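Local coordinates for PhnB-like domain-containing protein (Pseudomonas aeruginosa, PDB 1U69) that is of unknown function but belongs to the PhnB-like group of the glyoxalase clan and may be a drug-resistance protein, at residues I120-L125 and G148-A153; T27-A32 and Q87-R92; A96-G101 and G108-K113; F78-A83 and W114-Q119; R138-A143 and A153-A158. All blocks are in the same frame, centred on the assembly; numbering follows the deposited sequence.

Contact 1 of 5, residues I120-L125 and G148-A153; sequences ITPRVL and GRIDIA
Pro122 ends strand 117-122 at the N-cap position of helix 123-129, while Ile150 lies in the loop before helix 152-159 and Ile152 in its first turn, and the two backbones stay well apart, with the CA atoms of Val124 and Ile152 separated by 7.0 Å. A water bridges the backbones, donating to Ile120 O (2.7 Å) and accepting from Ile150 N (3.0 Å). The proline ring meets both isoleucines. Its CG touches Ile152 CG1 at 3.5 Å and Ile150 CG2 at 3.6 Å, crossing each side chain obliquely. Both isoleucines carry CG2 anti to the backbone N, yet they use it differently: that of Ile150 lies against Pro122, that of Ile152 lies 4.0 Å from Val124 CG1 and equally near its CG2. Leu125 crosses Ile150 at about a right angle, bringing CD2 to 3.8 Å from Ile150 CD1. The contact illustrates two helix starts joined by apolar side chains. Leu125 N already bonds to Pro122 O, while Asp151 N-caps the second helix and its OD2 bonds to Thr154 OG1. The Gln87 amide of helix 87-99 binds Ile152 N and Ile150 O, and Met144 of helix 134-144 touches both Leu125 and Ile150.

Contact 2 of 5, residues T27-A32 and Q87-R92; sequences TFPDSA and QAETDR
Arg92 reaches from helix 87-99 to the carbonyl of Thr27, linking the two beta-alpha-beta-beta-beta modules characteristic of the glyoxalase fold: Thr27 ends the helix of the first module, and Arg92 belongs to the helix of the second. The guanidinium meets the oxygen end-on. NH1 and NH2 each donate to Thr27 O at 2.9 Å, and the oxygen lies only 2° out of the guanidinium plane. A doubly gripped carbonyl at a helix C terminus is a favourable place for a positive group, since the helix dipole would probably strengthen its pull. The arginine chain leaves the helix extended, with CG anti to the backbone N, and then bends at chi3 (78°), the torsion that places NE. Pro29 and Arg92 lie alongside, pointing opposite ways, with Pro29 CD 4.0 Å from NH2 and close to the guanidinium plane. Its CG also lies 4.2 Å from Glu89 OE2, an oxygen salt-bridged to Lys6 of a neighbouring subunit. Phe28 starts away from residues 87-92, and its ring packs on Leu93 and Ile97 further along the helix and stacks on Trp118. Just before strand 31-38, Ser31 OG donates to Pro29 O at 2.8 Å, from well above the carbonyl plane.

Contact 3 of 5, residues A96-G101 and G108-K113; sequences AIVDNG and GWCRDK
Within the second beta-alpha-beta-beta-beta module of this glyoxalase-like fold, the last turn of helix 87-99 lies on strand 109-111, with Ile97 and Val98 meeting Cys110. Ile97 CG2, anti to the backbone N, touches Cys110 SG at 3.7 Å and comes to 3.5 Å from Arg111 O. The sulfur itself stands between the backbone N and the carbonyl carbon (chi1 60°). Val98 CG2 instead reaches the other part of the cysteine, lying 3.8 Å from Cys110 CB. Past the helix end the contact becomes polar and watery. One water donates to both Ile97 O and Asn100 O and accepts from Lys113 N, so it joins the C-terminal end of the helix to the residues after the strand. Asn100 centres an inverse gamma turn and sets its O 3.2 Å from Lys113 CB. Asp112 CB lies 3.8 Å from Ile97 CG2, while its OD1 accepts from Trp114 N and Ile116 N and its OD2 bonds to Tyr24 OH and Trp118 NE1. The extended Lys113 chain crosses Asn100, its CD 4.0 Å from Asn100 ND2, and NZ continues to a salt bridge with Glu19. At its base, Lys113 CA points its hydrogen at Gly101 O in a CA-H...O contact of 3.4 Å.

Contact 4 of 5, residues F78-A83 and W114-Q119; sequences FSFQVA and WGISWQ
Phe80 pairs with Trp118 in a parallel beta ladder, the segments of strands 78-84 and 117-122 running in the same sense with 26° between their directions. Phe80 binds on both sides of Trp118: its N donates to Ser117 O at 3.2 Å, and its O accepts from Gln119 N at 2.8 Å. Val82 N then continues the ladder to Gln119 O, also at 2.8 Å and nearly straight. Where the strands begin, a water bridges Phe78 O and Ser117 N. The two aromatic side chains lie side by side and point the same way, forming an offset stack with centroids 4.5 Å apart and planes at 30°. Phe80 CD2 sits over one face of the indole, displaced toward the rim, 3.4 Å from Trp118 CH2. Val82 CG2 meets the indole edge instead, near its plane, 3.8 Å from Trp118 CE3. On the other face of the sheet Ser79 CB touches Ser117 CB at 3.7 Å, with Gln119 beyond. Tyr24 of helix 17-27 meets Trp118 edge-to-face. Strand 117-122 is flanked by strand 109-111, while residues 78-82 pair antiparallel with a strand of a neighbouring subunit, so the sheet runs on across the interface.

Contact 5 of 5, residues R138-A143 and A153-A158; sequences RRAFEA and ATIEKA
Ala158 O accepts a 2.8 Å hydrogen bond from Arg139 NE, joining helices 134-144 and 152-159 as a roughly antiparallel helical pair near the C terminus of the chain. The donor stands almost straight out from the carbonyl, with a C=O...NE angle of 168°, although the bond is bent at the hydrogen, and the oxygen lies in the guanidinium plane at its edge. A bend at chi3 (-61°) places NE here, while the aliphatic part of the arginine lies over the same oxygen, CB and CD both 3.2 Å from it. NH2 goes on to Phe159 O, so a single guanidinium binds two successive carbonyls at the end of helix 152-159; its positive charge would probably suit the negative end of that helix dipole. Behind this polar contact, alanines let the helix segments approach to 8.3 Å between axes, with their directions 144° apart. Ala143 CB meets Ala158 CB at 3.6 Å. Ile155 fills in alongside and also touches Leu125 of helix 123-129, whose Ala128 packs on Ala140; three helices thus meet here. The isoleucine reaches across with its longer branch, CG1 lying anti to the carbonyl carbon, and CD1 stops 3.8 Å from Ala140 O and 4.1 Å from Ala143 CB.

In the fold
From the N terminus, contact 2 opens where the first module's helix gives way to strand 31-38 and closes at helix 87-99, tying the two modules together. Before it closes, strand 78-84 has opened contact 4, so these two cross. Contact 3 is nested inside the loop that contact 4 closes, pinning helix 87-99 to strand 109-111 while the sheet is completed by strand 117-122. Strand 117-122 carries the chain straight on into contact 1, which closes after helices 123-129 and 134-144. Contact 5 crosses contact 1, sharing Ala153 and helix 152-159. Contacts 1 and 2 also touch directly, joining the C-terminal helices to the second module.

Contact 1 of 5, residues I120-L125 and G148-A153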
# COMPACT_ATOMS: atom_id res chain seq x y z
N ILE A 120 7.56 14.24 -8.46
CA ILE A 120 7.92 14.45 -7.08
C ILE A 120 6.89 15.45 -6.56
O ILE A 120 6.98 16.64 -6.83
CB ILE A 120 9.37 14.97 -6.93
CG1 ILE A 120 10.36 14.08 -7.71
CG2 ILE A 120 9.72 15.07 -5.45
CD1 ILE A 120 10.32 12.63 -7.40
N THR A 121 5.88 14.90 -5.88
CA THR A 121 4.62 15.59 -5.61
C THR A 121 4.37 15.70 -4.11
O THR A 121 3.97 14.74 -3.47
CB THR A 121 3.46 14.81 -6.26
OG1 THR A 121 3.73 14.63 -7.65
CG2 THR A 121 2.15 15.59 -6.20
N PRO A 122 4.60 16.87 -3.53
CA PRO A 122 4.31 17.06 -2.11
C PRO A 122 2.88 16.67 -1.76
O PRO A 122 1.96 17.01 -2.50
CB PRO A 122 4.56 18.55 -1.91
CG PRO A 122 5.56 18.88 -2.94
CD PRO A 122 5.18 18.08 -4.15
N ARG A 123 2.67 15.94 -0.66
CA ARG A 123 1.31 15.60 -0.25
C ARG A 123 0.44 16.86 -0.09
O ARG A 123 -0.76 16.83 -0.32
CB ARG A 123 1.31 14.80 1.06
CG ARG A 123 1.68 13.34 0.87
CD ARG A 123 1.08 12.39 1.95
NE ARG A 123 1.49 10.99 1.74
CZ ARG A 123 2.70 10.52 2.01
NH1 ARG A 123 3.64 11.33 2.48
NH2 ARG A 123 2.99 9.25 1.78
N VAL A 124 1.07 17.96 0.32
CA VAL A 124 0.41 19.27 0.45
C VAL A 124 -0.29 19.68 -0.87
O VAL A 124 -1.42 20.19 -0.86
CB VAL A 124 1.43 20.37 0.89
CG1 VAL A 124 0.85 21.78 0.73
CG2 VAL A 124 1.88 20.13 2.32
N LEU A 125 0.38 19.44 -1.99
CA LEU A 125 -0.16 19.77 -3.31
C LEU A 125 -1.33 18.87 -3.69
O LEU A 125 -2.37 19.35 -4.14
CB LEU A 125 0.95 19.67 -4.37
CG LEU A 125 0.56 19.94 -5.82
CD1 LEU A 125 -0.10 21.31 -5.95
CD2 LEU A 125 1.79 19.82 -6.69
N GLY A 148 8.38 24.13 -11.94
CA GLY A 148 8.95 22.83 -12.28
C GLY A 148 8.98 21.99 -11.01
O GLY A 148 8.02 21.31 -10.67
N ARG A 149 10.10 22.07 -10.29
CA ARG A 149 10.17 21.55 -8.93
C ARG A 149 9.13 22.28 -8.08
O ARG A 149 9.00 23.51 -8.17
CB ARG A 149 11.59 21.78 -8.38
CG ARG A 149 11.89 21.16 -7.03
CD ARG A 149 13.30 21.46 -6.54
NE ARG A 149 13.66 22.85 -6.79
CZ ARG A 149 13.33 23.89 -6.02
NH1 ARG A 149 12.65 23.72 -4.90
NH2 ARG A 149 13.71 25.11 -6.38
N ILE A 150 8.40 21.55 -7.25
CA ILE A 150 7.31 22.14 -6.47
C ILE A 150 7.86 22.85 -5.24
O ILE A 150 8.58 22.24 -4.46
CB ILE A 150 6.30 21.08 -6.01
CG1 ILE A 150 5.64 20.39 -7.22
CG2 ILE A 150 5.22 21.71 -5.11
CD1 ILE A 150 4.93 21.32 -8.19
N ASP A 151 7.48 24.13 -5.09
CA ASP A 151 7.75 24.88 -3.86
C ASP A 151 6.51 24.87 -2.98
O ASP A 151 5.49 25.48 -3.30
CB ASP A 151 8.18 26.31 -4.15
CG ASP A 151 8.53 27.07 -2.89
OD1 ASP A 151 9.65 26.87 -2.38
OD2 ASP A 151 7.71 27.81 -2.31
N ILE A 152 6.59 24.13 -1.88
CA ILE A 152 5.45 23.85 -1.02
C ILE A 152 4.85 25.11 -0.38
O ILE A 152 3.64 25.25 -0.30
CB ILE A 152 5.84 22.83 0.06
CG1 ILE A 152 6.13 21.46 -0.58
CG2 ILE A 152 4.73 22.70 1.11
CD1 ILE A 152 6.82 20.45 0.33
N ALA A 153 5.71 26.01 0.06
CA ALA A 153 5.25 27.24 0.71
C ALA A 153 4.39 28.09 -0.22
O ALA A 153 3.40 28.69 0.22
CB ALA A 153 6.45 28.05 1.22
O HOH W 1 8.79 18.55 -7.46

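Contact 2 of 5, residues T27-A32 and Q87-R92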
# COMPACT_ATOMS: atom_id res chain seq x y z
N THR A 27 18.90 5.88 -4.33
CA THR A 27 18.30 7.21 -4.40
C THR A 27 17.06 7.34 -3.54
O THR A 27 16.94 8.26 -2.76
CB THR A 27 17.94 7.54 -5.86
OG1 THR A 27 19.14 7.70 -6.63
CG2 THR A 27 17.23 8.89 -5.99
N PHE A 28 16.12 6.43 -3.71
CA PHE A 28 14.85 6.53 -3.02
C PHE A 28 14.87 5.75 -1.71
O PHE A 28 15.57 4.74 -1.60
CB PHE A 28 13.73 5.98 -3.91
CG PHE A 28 13.57 6.73 -5.19
CD1 PHE A 28 12.95 7.97 -5.20
CD2 PHE A 28 14.03 6.20 -6.39
CE1 PHE A 28 12.80 8.67 -6.40
CE2 PHE A 28 13.90 6.89 -7.58
CZ PHE A 28 13.28 8.12 -7.60
N PRO A 29 14.07 6.17 -0.74
CA PRO A 29 13.94 5.42 0.50
C PRO A 29 13.23 4.09 0.28
O PRO A 29 12.48 3.95 -0.71
CB PRO A 29 13.07 6.34 1.36
CG PRO A 29 12.25 7.07 0.37
CD PRO A 29 13.18 7.34 -0.77
N ASP A 30 13.44 3.13 1.18
CA ASP A 30 12.74 1.84 1.14
C ASP A 30 12.73 1.22 -0.26
O ASP A 30 11.70 0.79 -0.80
CB ASP A 30 11.30 1.99 1.67
CG ASP A 30 10.72 0.67 2.13
OD1 ASP A 30 11.46 -0.15 2.69
OD2 ASP A 30 9.52 0.35 1.98
N SER A 31 13.91 1.20 -0.87
CA SER A 31 14.08 0.65 -2.21
C SER A 31 15.31 -0.25 -2.27
O SER A 31 16.31 -0.02 -1.57
CB SER A 31 14.16 1.79 -3.23
OG SER A 31 13.03 2.66 -3.13
N ALA A 32 15.25 -1.27 -3.12
CA ALA A 32 16.28 -2.29 -3.18
C ALA A 32 16.28 -3.09 -4.47
O ALA A 32 15.23 -3.32 -5.09
CB ALA A 32 16.11 -3.25 -2.00
N GLN A 87 9.97 20.06 2.00
CA GLN A 87 10.72 20.64 0.89
C GLN A 87 12.06 19.95 0.74
O GLN A 87 12.55 19.80 -0.37
CB GLN A 87 10.92 22.15 1.09
CG GLN A 87 11.38 22.89 -0.15
CD GLN A 87 10.35 22.84 -1.25
OE1 GLN A 87 9.22 23.28 -1.06
NE2 GLN A 87 10.72 22.27 -2.40
N ALA A 88 12.66 19.54 1.87
CA ALA A 88 13.95 18.88 1.84
C ALA A 88 13.91 17.60 1.01
O ALA A 88 14.78 17.38 0.18
CB ALA A 88 14.42 18.58 3.27
N GLU A 89 12.91 16.75 1.25
CA GLU A 89 12.80 15.50 0.50
C GLU A 89 12.43 15.78 -0.95
O GLU A 89 12.94 15.13 -1.86
CB GLU A 89 11.77 14.55 1.13
CG GLU A 89 11.54 13.30 0.29
CD GLU A 89 10.62 12.28 0.94
OE1 GLU A 89 9.58 12.68 1.51
OE2 GLU A 89 10.94 11.08 0.86
N THR A 90 11.55 16.76 -1.16
CA THR A 90 11.16 17.20 -2.50
C THR A 90 12.39 17.57 -3.30
O THR A 90 12.60 17.06 -4.38
CB THR A 90 10.16 18.37 -2.42
OG1 THR A 90 9.00 17.97 -1.66
CG2 THR A 90 9.60 18.76 -3.80
N ASP A 91 13.24 18.44 -2.75
CA ASP A 91 14.44 18.86 -3.46
C ASP A 91 15.40 17.72 -3.69
O ASP A 91 15.97 17.60 -4.77
CB ASP A 91 15.17 19.96 -2.67
CG ASP A 91 14.37 21.23 -2.56
OD1 ASP A 91 13.33 21.35 -3.23
OD2 ASP A 91 14.71 22.16 -1.79
N ARG A 92 15.58 16.87 -2.69
CA ARG A 92 16.58 15.82 -2.79
C ARG A 92 16.24 14.86 -3.91
O ARG A 92 17.11 14.49 -4.70
CB ARG A 92 16.73 15.06 -1.46
CG ARG A 92 17.86 14.06 -1.50
CD ARG A 92 17.96 13.21 -0.23
NE ARG A 92 16.98 12.11 -0.13
CZ ARG A 92 17.00 11.00 -0.87
NH1 ARG A 92 17.93 10.81 -1.81
NH2 ARG A 92 16.07 10.06 -0.66

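Contact 3 of 5, residues A96-G101 and G108-K113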
# COMPACT_ATOMS: atom_id res chain seq x y z
N ALA A 96 18.06 14.46 -7.56
CA ALA A 96 18.68 13.17 -7.84
C ALA A 96 18.35 12.66 -9.23
O ALA A 96 19.24 12.25 -9.98
CB ALA A 96 18.28 12.14 -6.79
N ILE A 97 17.06 12.72 -9.59
CA ILE A 97 16.58 12.23 -10.88
C ILE A 97 17.12 13.12 -12.00
O ILE A 97 17.62 12.64 -13.02
CB ILE A 97 15.02 12.15 -10.90
CG1 ILE A 97 14.52 11.13 -9.86
CG2 ILE A 97 14.51 11.79 -12.28
CD1 ILE A 97 13.12 11.42 -9.35
N VAL A 98 16.99 14.42 -11.82
CA VAL A 98 17.32 15.38 -12.86
C VAL A 98 18.84 15.43 -13.07
O VAL A 98 19.32 15.41 -14.21
CB VAL A 98 16.78 16.78 -12.49
CG1 VAL A 98 17.33 17.87 -13.43
CG2 VAL A 98 15.25 16.77 -12.53
N ASP A 99 19.58 15.43 -11.99
CA ASP A 99 21.03 15.57 -12.10
C ASP A 99 21.68 14.36 -12.74
O ASP A 99 22.67 14.51 -13.43
CB ASP A 99 21.69 15.80 -10.75
CG ASP A 99 21.32 17.13 -10.13
OD1 ASP A 99 20.88 18.06 -10.84
OD2 ASP A 99 21.46 17.30 -8.90
N ASN A 100 21.19 13.15 -12.48
CA ASN A 100 21.84 11.96 -13.03
C ASN A 100 21.40 11.68 -14.46
O ASN A 100 20.76 10.67 -14.74
CB ASN A 100 21.59 10.72 -12.17
CG ASN A 100 22.19 9.44 -12.78
OD1 ASN A 100 23.38 9.39 -13.14
ND2 ASN A 100 21.37 8.41 -12.91
N GLY A 101 21.77 12.58 -15.37
CA GLY A 101 21.46 12.43 -16.78
C GLY A 101 19.98 12.57 -17.11
O GLY A 101 19.53 12.14 -18.17
N GLY A 108 6.10 19.36 -11.06
CA GLY A 108 6.61 18.22 -10.30
C GLY A 108 7.06 17.05 -11.14
O GLY A 108 7.66 16.11 -10.62
N TRP A 109 6.78 17.08 -12.44
CA TRP A 109 7.26 16.06 -13.36
C TRP A 109 8.73 16.27 -13.72
O TRP A 109 9.18 17.40 -13.96
CB TRP A 109 6.44 16.08 -14.64
CG TRP A 109 4.98 15.66 -14.49
CD1 TRP A 109 3.99 16.30 -13.80
CD2 TRP A 109 4.36 14.53 -15.10
NE1 TRP A 109 2.80 15.63 -13.93
CE2 TRP A 109 3.00 14.53 -14.73
CE3 TRP A 109 4.83 13.49 -15.93
CZ2 TRP A 109 2.11 13.54 -15.15
CZ3 TRP A 109 3.94 12.51 -16.35
CH2 TRP A 109 2.59 12.55 -15.96
N CYS A 110 9.45 15.17 -13.81
CA CYS A 110 10.81 15.13 -14.32
C CYS A 110 11.04 13.75 -14.96
O CYS A 110 10.13 12.91 -15.03
CB CYS A 110 11.79 15.42 -13.19
SG CYS A 110 11.72 14.24 -11.82
N ARG A 111 12.23 13.56 -15.51
CA ARG A 111 12.56 12.36 -16.25
C ARG A 111 13.94 11.87 -15.85
O ARG A 111 14.86 12.67 -15.68
CB ARG A 111 12.53 12.66 -17.75
CG ARG A 111 11.18 13.10 -18.23
CD ARG A 111 10.80 12.58 -19.60
NE ARG A 111 11.69 13.13 -20.60
CZ ARG A 111 11.35 14.06 -21.49
NH1 ARG A 111 10.11 14.56 -21.53
NH2 ARG A 111 12.27 14.49 -22.33
N ASP A 112 14.09 10.56 -15.71
CA ASP A 112 15.40 10.00 -15.36
C ASP A 112 16.26 9.74 -16.61
O ASP A 112 15.85 9.97 -17.75
CB ASP A 112 15.30 8.79 -14.42
CG ASP A 112 14.71 7.54 -15.07
OD1 ASP A 112 14.78 7.38 -16.31
OD2 ASP A 112 14.23 6.61 -14.34
N LYS A 113 17.47 9.26 -16.34
CA LYS A 113 18.47 9.00 -17.36
C LYS A 113 17.99 8.07 -18.46
O LYS A 113 18.46 8.17 -19.59
CB LYS A 113 19.70 8.38 -16.67
CG LYS A 113 20.84 8.00 -17.59
CD LYS A 113 22.09 7.69 -16.79
CE LYS A 113 23.26 7.38 -17.71
NZ LYS A 113 24.39 6.78 -16.97
O HOH W 2 18.32 9.99 -13.65
O HOH W 3 20.10 9.97 -20.63

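Contact 4 of 5, residues F78-A83 and W114-Q119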
# COMPACT_ATOMS: atom_id res chain seq x y z
N PHE A 78 3.14 6.82 -18.81
CA PHE A 78 3.40 6.21 -17.51
C PHE A 78 4.29 7.10 -16.68
O PHE A 78 5.27 7.66 -17.21
CB PHE A 78 4.08 4.85 -17.66
CG PHE A 78 4.72 4.37 -16.39
CD1 PHE A 78 3.98 3.72 -15.44
CD2 PHE A 78 6.06 4.59 -16.13
CE1 PHE A 78 4.58 3.28 -14.25
CE2 PHE A 78 6.65 4.19 -14.96
CZ PHE A 78 5.91 3.53 -14.02
N SER A 79 4.00 7.20 -15.39
CA SER A 79 4.91 7.83 -14.45
C SER A 79 4.74 7.25 -13.04
O SER A 79 3.68 6.72 -12.70
CB SER A 79 4.72 9.35 -14.39
OG SER A 79 3.38 9.69 -14.05
N PHE A 80 5.79 7.34 -12.25
CA PHE A 80 5.72 7.09 -10.80
C PHE A 80 5.41 8.43 -10.15
O PHE A 80 6.08 9.40 -10.44
CB PHE A 80 7.07 6.62 -10.25
CG PHE A 80 7.46 5.22 -10.60
CD1 PHE A 80 6.78 4.13 -10.04
CD2 PHE A 80 8.56 4.97 -11.40
CE1 PHE A 80 7.18 2.83 -10.33
CE2 PHE A 80 8.97 3.67 -11.68
CZ PHE A 80 8.28 2.61 -11.15
N GLN A 81 4.40 8.50 -9.30
CA GLN A 81 4.15 9.69 -8.50
C GLN A 81 4.56 9.43 -7.05
O GLN A 81 4.00 8.60 -6.37
CB GLN A 81 2.69 10.12 -8.57
CG GLN A 81 2.43 11.41 -7.83
CD GLN A 81 1.00 11.88 -7.97
OE1 GLN A 81 0.66 12.60 -8.92
NE2 GLN A 81 0.18 11.51 -7.03
N VAL A 82 5.57 10.16 -6.61
CA VAL A 82 6.18 9.97 -5.30
C VAL A 82 5.70 11.10 -4.40
O VAL A 82 5.88 12.27 -4.71
CB VAL A 82 7.73 10.00 -5.40
CG1 VAL A 82 8.34 9.87 -4.01
CG2 VAL A 82 8.24 8.91 -6.34
N ALA A 83 5.08 10.72 -3.30
CA ALA A 83 4.52 11.67 -2.34
C ALA A 83 5.62 12.11 -1.39
O ALA A 83 6.28 11.27 -0.79
CB ALA A 83 3.39 11.05 -1.58
N TRP A 114 17.05 7.18 -18.12
CA TRP A 114 16.57 6.12 -19.02
C TRP A 114 15.23 6.52 -19.64
O TRP A 114 14.62 5.74 -20.37
CB TRP A 114 16.51 4.79 -18.25
CG TRP A 114 17.85 4.53 -17.64
CD1 TRP A 114 18.94 4.00 -18.26
CD2 TRP A 114 18.29 4.90 -16.33
NE1 TRP A 114 20.02 3.99 -17.41
CE2 TRP A 114 19.65 4.53 -16.21
CE3 TRP A 114 17.66 5.48 -15.22
CZ2 TRP A 114 20.38 4.74 -15.05
CZ3 TRP A 114 18.39 5.69 -14.08
CH2 TRP A 114 19.74 5.32 -14.00
N GLY A 115 14.82 7.76 -19.38
CA GLY A 115 13.65 8.34 -19.99
C GLY A 115 12.34 8.11 -19.27
O GLY A 115 11.29 8.49 -19.79
N ILE A 116 12.39 7.52 -18.07
CA ILE A 116 11.17 7.22 -17.32
C ILE A 116 10.72 8.46 -16.58
O ILE A 116 11.54 9.19 -16.02
CB ILE A 116 11.43 6.05 -16.36
CG1 ILE A 116 11.63 4.78 -17.19
CG2 ILE A 116 10.31 5.91 -15.35
CD1 ILE A 116 12.41 3.73 -16.51
N SER A 117 9.42 8.72 -16.59
CA SER A 117 8.86 9.89 -15.94
C SER A 117 8.60 9.66 -14.45
O SER A 117 8.03 8.65 -14.05
CB SER A 117 7.54 10.30 -16.61
OG SER A 117 7.74 10.93 -17.88
N TRP A 118 9.04 10.61 -13.64
CA TRP A 118 8.76 10.64 -12.21
C TRP A 118 8.04 11.94 -11.90
O TRP A 118 8.31 12.95 -12.53
CB TRP A 118 10.07 10.60 -11.41
CG TRP A 118 10.82 9.34 -11.59
CD1 TRP A 118 11.63 9.00 -12.63
CD2 TRP A 118 10.83 8.21 -10.70
NE1 TRP A 118 12.14 7.74 -12.45
CE2 TRP A 118 11.66 7.23 -11.28
CE3 TRP A 118 10.21 7.93 -9.48
CZ2 TRP A 118 11.91 6.00 -10.67
CZ3 TRP A 118 10.45 6.70 -8.88
CH2 TRP A 118 11.28 5.75 -9.48
N GLN A 119 7.12 11.90 -10.93
CA GLN A 119 6.53 13.10 -10.35
C GLN A 119 6.94 13.14 -8.88
O GLN A 119 6.74 12.18 -8.15
CB GLN A 119 5.00 13.06 -10.43
CG GLN A 119 4.43 13.05 -11.83
CD GLN A 119 2.93 12.89 -11.78
OE1 GLN A 119 2.25 13.72 -11.17
NE2 GLN A 119 2.40 11.81 -12.38
O HOH W 4 7.67 7.17 -18.37

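Contact 5 of 5, residues R138-A143 and A153-A158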
# COMPACT_ATOMS: atom_id res chain seq x y z
N ARG A 138 -8.49 25.30 -7.09
CA ARG A 138 -8.16 25.94 -8.35
C ARG A 138 -6.94 26.85 -8.17
O ARG A 138 -6.03 26.81 -8.98
CB ARG A 138 -9.36 26.71 -8.90
CG ARG A 138 -9.11 27.44 -10.21
CD ARG A 138 -8.38 26.63 -11.25
NE ARG A 138 -9.30 25.84 -12.07
CZ ARG A 138 -9.08 24.60 -12.50
NH1 ARG A 138 -7.98 23.93 -12.16
NH2 ARG A 138 -9.98 24.00 -13.26
N ARG A 139 -6.89 27.64 -7.10
CA ARG A 139 -5.75 28.52 -6.86
C ARG A 139 -4.46 27.72 -6.76
O ARG A 139 -3.45 28.12 -7.31
CB ARG A 139 -5.93 29.37 -5.60
CG ARG A 139 -6.90 30.50 -5.73
CD ARG A 139 -6.85 31.48 -4.55
NE ARG A 139 -7.18 30.84 -3.28
CZ ARG A 139 -8.42 30.73 -2.78
NH1 ARG A 139 -9.48 31.20 -3.44
NH2 ARG A 139 -8.60 30.12 -1.62
N ALA A 140 -4.51 26.59 -6.06
CA ALA A 140 -3.35 25.72 -5.91
C ALA A 140 -2.92 25.17 -7.26
O ALA A 140 -1.74 25.15 -7.58
CB ALA A 140 -3.66 24.60 -4.94
N PHE A 141 -3.90 24.71 -8.04
CA PHE A 141 -3.66 24.18 -9.38
C PHE A 141 -3.00 25.21 -10.28
O PHE A 141 -2.01 24.90 -10.96
CB PHE A 141 -4.97 23.70 -10.02
CG PHE A 141 -4.77 22.73 -11.17
CD1 PHE A 141 -4.72 21.37 -10.94
CD2 PHE A 141 -4.63 23.19 -12.47
CE1 PHE A 141 -4.53 20.48 -11.99
CE2 PHE A 141 -4.45 22.31 -13.52
CZ PHE A 141 -4.41 20.95 -13.28
N GLU A 142 -3.54 26.42 -10.28
CA GLU A 142 -2.98 27.51 -11.06
C GLU A 142 -1.56 27.88 -10.60
O GLU A 142 -0.72 28.20 -11.43
CB GLU A 142 -3.90 28.73 -11.02
CG GLU A 142 -5.23 28.51 -11.73
CD GLU A 142 -5.07 27.97 -13.14
OE1 GLU A 142 -4.28 28.58 -13.89
OE2 GLU A 142 -5.71 26.95 -13.50
N ALA A 143 -1.28 27.79 -9.30
CA ALA A 143 0.07 28.08 -8.80
C ALA A 143 1.07 26.99 -9.22
O ALA A 143 2.20 27.28 -9.62
CB ALA A 143 0.04 28.25 -7.30
N ALA A 153 5.71 26.01 0.06
CA ALA A 153 5.25 27.24 0.71
C ALA A 153 4.39 28.09 -0.22
O ALA A 153 3.40 28.69 0.22
CB ALA A 153 6.45 28.05 1.22
N THR A 154 4.74 28.13 -1.50
CA THR A 154 4.00 28.91 -2.48
C THR A 154 2.63 28.29 -2.73
O THR A 154 1.64 29.00 -2.89
CB THR A 154 4.79 29.00 -3.80
OG1 THR A 154 6.02 29.71 -3.60
CG2 THR A 154 4.04 29.81 -4.84
N ILE A 155 2.59 26.96 -2.79
CA ILE A 155 1.33 26.26 -2.94
C ILE A 155 0.39 26.58 -1.77
O ILE A 155 -0.80 26.83 -1.97
CB ILE A 155 1.56 24.72 -3.05
CG1 ILE A 155 2.29 24.39 -4.37
CG2 ILE A 155 0.24 23.96 -2.96
CD1 ILE A 155 1.54 24.82 -5.64
N GLU A 156 0.95 26.60 -0.56
CA GLU A 156 0.16 26.83 0.64
C GLU A 156 -0.43 28.24 0.66
O GLU A 156 -1.55 28.43 1.09
CB GLU A 156 1.01 26.57 1.88
CG GLU A 156 1.33 25.10 2.09
CD GLU A 156 2.29 24.83 3.24
OE1 GLU A 156 3.30 25.56 3.37
OE2 GLU A 156 2.03 23.89 4.01
N LYS A 157 0.34 29.20 0.14
CA LYS A 157 -0.08 30.61 0.10
C LYS A 157 -1.20 30.79 -0.92
O LYS A 157 -2.18 31.49 -0.66
CB LYS A 157 1.11 31.51 -0.27
CG LYS A 157 2.28 31.48 0.72
CD LYS A 157 3.37 32.53 0.36
CE LYS A 157 4.76 31.91 0.04
NZ LYS A 157 5.22 32.18 -1.36
N ALA A 158 -1.06 30.15 -2.07
CA ALA A 158 -2.09 30.22 -3.11
C ALA A 158 -3.38 29.58 -2.63
O ALA A 158 -4.46 30.13 -2.82
CB ALA A 158 -1.60 29.55 -4.38